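Local coordinates for 2L protein (PDB 3IT8), which binds the host cytokine tumour necrosis factor and blocks its action, using a fold related to MHC class I molecules, at residues D[69-80]-D[136-147]. Numbering follows the deposited sequence.
Sequences WYSLMKETLEEI and PKVGMLTVKNTL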
loop_
_atom_site.group_PDB
_atom_site.type_symbol
_atom_site.label_atom_id
_atom_site.label_comp_id
_atom_site.label_asym_id
_atom_site.label_seq_id
_atom_site.Cartn_x
_atom_site.Cartn_y
_atom_site.Cartn_z
ATOM N N TRP D 69 19.680 -38.277 10.316
ATOM C CA TRP D 69 21.020 -37.844 9.959
ATOM C C TRP D 69 22.098 -38.886 10.232
ATOM O O TRP D 69 22.958 -39.149 9.388
ATOM C CB TRP D 69 21.355 -36.537 10.680
ATOM C CG TRP D 69 20.612 -35.359 10.124
ATOM C CD1 TRP D 69 19.686 -34.582 10.769
ATOM C CD2 TRP D 69 20.699 -34.848 8.784
ATOM N NE1 TRP D 69 19.190 -33.626 9.916
ATOM C CE2 TRP D 69 19.794 -33.762 8.690
ATOM C CE3 TRP D 69 21.456 -35.204 7.650
ATOM C CZ2 TRP D 69 19.624 -33.024 7.502
ATOM C CZ3 TRP D 69 21.285 -34.471 6.471
ATOM C CH2 TRP D 69 20.375 -33.393 6.411
ATOM N N TYR D 70 22.069 -39.486 11.410
ATOM C CA TYR D 70 23.069 -40.493 11.725
ATOM C C TYR D 70 23.134 -41.525 10.607
ATOM O O TYR D 70 24.191 -41.813 10.050
ATOM C CB TYR D 70 22.731 -41.205 13.028
ATOM C CG TYR D 70 23.621 -42.393 13.251
ATOM C CD1 TYR D 70 24.927 -42.229 13.709
ATOM C CD2 TYR D 70 23.190 -43.677 12.922
ATOM C CE1 TYR D 70 25.785 -43.309 13.833
ATOM C CE2 TYR D 70 24.030 -44.767 13.032
ATOM C CZ TYR D 70 25.336 -44.576 13.490
ATOM O OH TYR D 70 26.210 -45.634 13.594
ATOM N N SER D 71 21.979 -42.084 10.286
ATOM C CA SER D 71 21.895 -43.095 9.256
ATOM C C SER D 71 22.372 -42.613 7.882
ATOM O O SER D 71 23.193 -43.263 7.241
ATOM C CB SER D 71 20.461 -43.597 9.165
ATOM O OG SER D 71 20.329 -44.464 8.062
ATOM N N LEU D 72 21.861 -41.472 7.435
ATOM C CA LEU D 72 22.226 -40.949 6.136
ATOM C C LEU D 72 23.679 -40.533 6.087
ATOM O O LEU D 72 24.304 -40.604 5.045
ATOM C CB LEU D 72 21.326 -39.770 5.771
ATOM C CG LEU D 72 21.615 -39.158 4.404
ATOM C CD1 LEU D 72 21.595 -40.222 3.314
ATOM C CD2 LEU D 72 20.594 -38.082 4.140
ATOM N N MET D 73 24.223 -40.085 7.209
ATOM C CA MET D 73 25.625 -39.675 7.242
ATOM C C MET D 73 26.508 -40.907 7.267
ATOM O O MET D 73 27.589 -40.930 6.698
ATOM C CB MET D 73 25.900 -38.818 8.461
ATOM C CG MET D 73 25.215 -37.493 8.387
ATOM S SD MET D 73 25.698 -36.407 9.699
ATOM C CE MET D 73 27.442 -36.232 9.308
ATOM N N LYS D 74 26.043 -41.944 7.943
ATOM C CA LYS D 74 26.785 -43.183 7.998
ATOM C C LYS D 74 26.889 -43.679 6.544
ATOM O O LYS D 74 27.951 -44.079 6.095
ATOM C CB LYS D 74 26.028 -44.197 8.851
ATOM C CG LYS D 74 26.733 -45.514 8.991
ATOM C CD LYS D 74 25.850 -46.516 9.672
ATOM C CE LYS D 74 26.428 -47.914 9.573
ATOM N NZ LYS D 74 25.532 -48.917 10.242
ATOM N N GLU D 75 25.776 -43.641 5.813
ATOM C CA GLU D 75 25.757 -44.083 4.421
ATOM C C GLU D 75 26.761 -43.265 3.613
ATOM O O GLU D 75 27.548 -43.810 2.855
ATOM C CB GLU D 75 24.360 -43.908 3.815
ATOM C CG GLU D 75 24.236 -44.455 2.402
ATOM C CD GLU D 75 22.984 -43.977 1.687
ATOM O OE1 GLU D 75 21.877 -44.121 2.249
ATOM O OE2 GLU D 75 23.109 -43.459 0.556
ATOM N N THR D 76 26.733 -41.950 3.793
ATOM C CA THR D 76 27.617 -41.051 3.075
ATOM C C THR D 76 29.077 -41.299 3.391
ATOM O O THR D 76 29.929 -41.239 2.514
ATOM C CB THR D 76 27.306 -39.596 3.398
ATOM O OG1 THR D 76 25.942 -39.326 3.063
ATOM C CG2 THR D 76 28.235 -38.667 2.604
ATOM N N LEU D 77 29.376 -41.565 4.649
ATOM C CA LEU D 77 30.749 -41.815 5.021
ATOM C C LEU D 77 31.263 -43.100 4.364
ATOM O O LEU D 77 32.397 -43.145 3.893
ATOM C CB LEU D 77 30.863 -41.903 6.538
ATOM C CG LEU D 77 32.273 -42.114 7.099
ATOM C CD1 LEU D 77 33.289 -41.221 6.375
ATOM C CD2 LEU D 77 32.261 -41.822 8.599
ATOM N N GLU D 78 30.429 -44.139 4.319
ATOM C CA GLU D 78 30.818 -45.404 3.705
ATOM C C GLU D 78 31.160 -45.209 2.229
ATOM O O GLU D 78 32.196 -45.684 1.767
ATOM C CB GLU D 78 29.694 -46.437 3.860
ATOM C CG GLU D 78 29.508 -46.924 5.293
ATOM C CD GLU D 78 28.418 -47.977 5.429
ATOM O OE1 GLU D 78 28.456 -48.967 4.667
ATOM O OE2 GLU D 78 27.533 -47.824 6.302
ATOM N N GLU D 79 30.297 -44.501 1.499
ATOM C CA GLU D 79 30.516 -44.249 0.076
ATOM C C GLU D 79 31.805 -43.458 -0.114
ATOM O O GLU D 79 32.612 -43.754 -0.994
ATOM C CB GLU D 79 29.340 -43.470 -0.519
ATOM C CG GLU D 79 27.988 -44.135 -0.329
ATOM C CD GLU D 79 27.859 -45.445 -1.083
ATOM O OE1 GLU D 79 28.704 -46.340 -0.879
ATOM O OE2 GLU D 79 26.902 -45.577 -1.877
ATOM N N ILE D 80 31.995 -42.446 0.723
ATOM C CA ILE D 80 33.184 -41.611 0.649
ATOM C C ILE D 80 34.454 -42.419 0.830
ATOM O O ILE D 80 35.475 -42.123 0.212
ATOM C CB ILE D 80 33.150 -40.500 1.715
ATOM C CG1 ILE D 80 32.165 -39.408 1.297
ATOM C CG2 ILE D 80 34.514 -39.902 1.888
ATOM C CD1 ILE D 80 32.041 -38.282 2.297
ATOM N N PRO D 136 32.801 -35.620 -3.656
ATOM C CA PRO D 136 32.160 -36.806 -4.227
ATOM C C PRO D 136 30.639 -36.752 -4.148
ATOM O O PRO D 136 30.074 -36.575 -3.071
ATOM C CB PRO D 136 32.747 -37.942 -3.397
ATOM C CG PRO D 136 32.943 -37.315 -2.059
ATOM C CD PRO D 136 33.524 -35.954 -2.417
ATOM N N LYS D 137 29.977 -36.894 -5.291
ATOM C CA LYS D 137 28.522 -36.859 -5.318
ATOM C C LYS D 137 27.932 -38.207 -4.906
ATOM O O LYS D 137 27.484 -38.998 -5.736
ATOM C CB LYS D 137 28.027 -36.430 -6.704
ATOM C CG LYS D 137 28.179 -34.925 -6.944
ATOM C CD LYS D 137 27.676 -34.502 -8.309
ATOM C CE LYS D 137 28.594 -35.008 -9.414
ATOM N NZ LYS D 137 28.144 -34.583 -10.770
ATOM N N VAL D 138 27.933 -38.442 -3.596
ATOM C CA VAL D 138 27.427 -39.670 -3.010
ATOM C C VAL D 138 26.623 -39.349 -1.758
ATOM O O VAL D 138 26.656 -38.224 -1.264
ATOM C CB VAL D 138 28.584 -40.600 -2.607
ATOM C CG1 VAL D 138 29.530 -40.762 -3.771
ATOM C CG2 VAL D 138 29.320 -40.029 -1.407
ATOM N N GLY D 139 25.914 -40.348 -1.246
ATOM C CA GLY D 139 25.114 -40.161 -0.052
ATOM C C GLY D 139 24.206 -38.944 -0.044
ATOM O O GLY D 139 23.485 -38.664 -1.008
ATOM N N MET D 140 24.252 -38.216 1.066
ATOM C CA MET D 140 23.442 -37.022 1.260
ATOM C C MET D 140 23.908 -35.866 0.394
ATOM O O MET D 140 23.333 -34.783 0.448
ATOM C CB MET D 140 23.524 -36.577 2.711
ATOM C CG MET D 140 24.897 -36.043 3.052
ATOM S SD MET D 140 24.943 -35.058 4.552
ATOM C CE MET D 140 25.939 -36.109 5.591
ATOM N N LEU D 141 24.948 -36.089 -0.398
ATOM C CA LEU D 141 25.487 -35.027 -1.231
ATOM C C LEU D 141 24.991 -34.931 -2.675
ATOM O O LEU D 141 25.362 -33.998 -3.381
ATOM C CB LEU D 141 27.012 -35.100 -1.214
ATOM C CG LEU D 141 27.670 -34.846 0.149
ATOM C CD1 LEU D 141 29.171 -35.060 0.049
ATOM C CD2 LEU D 141 27.370 -33.424 0.595
ATOM N N THR D 142 24.162 -35.869 -3.124
ATOM C CA THR D 142 23.656 -35.798 -4.495
ATOM C C THR D 142 22.152 -35.818 -4.579
ATOM O O THR D 142 21.484 -36.422 -3.749
ATOM C CB THR D 142 24.125 -36.957 -5.360
ATOM O OG1 THR D 142 25.483 -37.266 -5.044
ATOM C CG2 THR D 142 24.028 -36.575 -6.833
ATOM N N VAL D 143 21.622 -35.166 -5.604
ATOM C CA VAL D 143 20.189 -35.142 -5.802
ATOM C C VAL D 143 19.753 -36.561 -6.171
ATOM O O VAL D 143 18.579 -36.924 -6.030
ATOM C CB VAL D 143 19.818 -34.173 -6.926
ATOM C CG1 VAL D 143 18.295 -34.095 -7.076
ATOM C CG2 VAL D 143 20.410 -32.806 -6.626
ATOM N N LYS D 144 20.716 -37.359 -6.628
ATOM C CA LYS D 144 20.468 -38.745 -7.023
ATOM C C LYS D 144 19.902 -39.567 -5.867
ATOM O O LYS D 144 19.102 -40.477 -6.077
ATOM C CB LYS D 144 21.770 -39.396 -7.503
ATOM C CG LYS D 144 22.425 -38.715 -8.697
ATOM C CD LYS D 144 21.653 -38.952 -9.993
ATOM C CE LYS D 144 21.746 -40.404 -10.441
ATOM N NZ LYS D 144 20.996 -40.658 -11.702
ATOM N N ASN D 145 20.322 -39.234 -4.648
ATOM C CA ASN D 145 19.888 -39.952 -3.452
ATOM C C ASN D 145 18.385 -39.940 -3.212
ATOM O O ASN D 145 17.716 -38.917 -3.324
ATOM C CB ASN D 145 20.601 -39.407 -2.212
ATOM C CG ASN D 145 20.403 -40.289 -0.991
ATOM O OD1 ASN D 145 19.281 -40.480 -0.521
ATOM N ND2 ASN D 145 21.497 -40.839 -0.477
ATOM N N THR D 146 17.864 -41.101 -2.856
ATOM C CA THR D 146 16.447 -41.260 -2.608
ATOM C C THR D 146 15.918 -40.382 -1.471
ATOM O O THR D 146 14.737 -40.046 -1.436
ATOM C CB THR D 146 16.136 -42.735 -2.325
ATOM O OG1 THR D 146 14.899 -42.831 -1.619
ATOM C CG2 THR D 146 17.246 -43.361 -1.508
ATOM N N LEU D 147 16.791 -39.997 -0.550
ATOM C CA LEU D 147 16.374 -39.168 0.583
ATOM C C LEU D 147 16.645 -37.682 0.409
ATOM O O LEU D 147 16.432 -36.897 1.336
ATOM C CB LEU D 147 17.053 -39.648 1.867
ATOM C CG LEU D 147 16.632 -41.040 2.331
ATOM C CD1 LEU D 147 17.453 -41.444 3.531
ATOM C CD2 LEU D 147 15.142 -41.032 2.672
#
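W69 meets M140 at the outer end of its indole, where CZ3 lies 4.2 Å from the thioether SD in an oblique Met-aromatic contact; the two side chains cross at about a right angle. One turn on, L72 packs against the root of the same methionine, its CD2 3.6 Å from M140 CB, while its other methyl, CD1, faces the amide of N145 and the leucine tip of L147. M73 adds its CG, which bears on the terminal methyl CE of M140. With M140 CG between its backbone N and carbonyl carbon (chi1 69°), the chain runs across the helix, its CG beside T76 OG1 and its SD and CE near W69 and M73. E75 extends its carboxylate to N145, OE2 to ND2 3.2 Å, with the two flat groups nearly parallel. N145 ND2 also makes a weak bond to G139 O, and N145 OD1 accepts from L147 N in an Asx turn. The loop leads from strand 126-129 into helix 148-174 and packs on helix 61-82; these two helices lie over the eight-stranded sheet of the MHC-like domain and also touch directly, W69 on Y154 and L155, L72 on V151. T76 OG1, anti to the carbonyl carbon (chi1 -58°), donates to L72 O at 2.9 Å and accepts from M140 N at 2.8 Å in a nearly straight bond (170°). The hydroxyl and T76 N reach L72 O from opposite faces of its carbonyl plane. Here the backbones come closest, T76 CA being 4.1 Å from G139 CA. E79 brings its CB to within 3.6 Å of V138 CG2, while its carboxylate turns to a salt bridge with K82. I80 CG1 rests 4.0 Å from P136 CG and also touches V138 CG2.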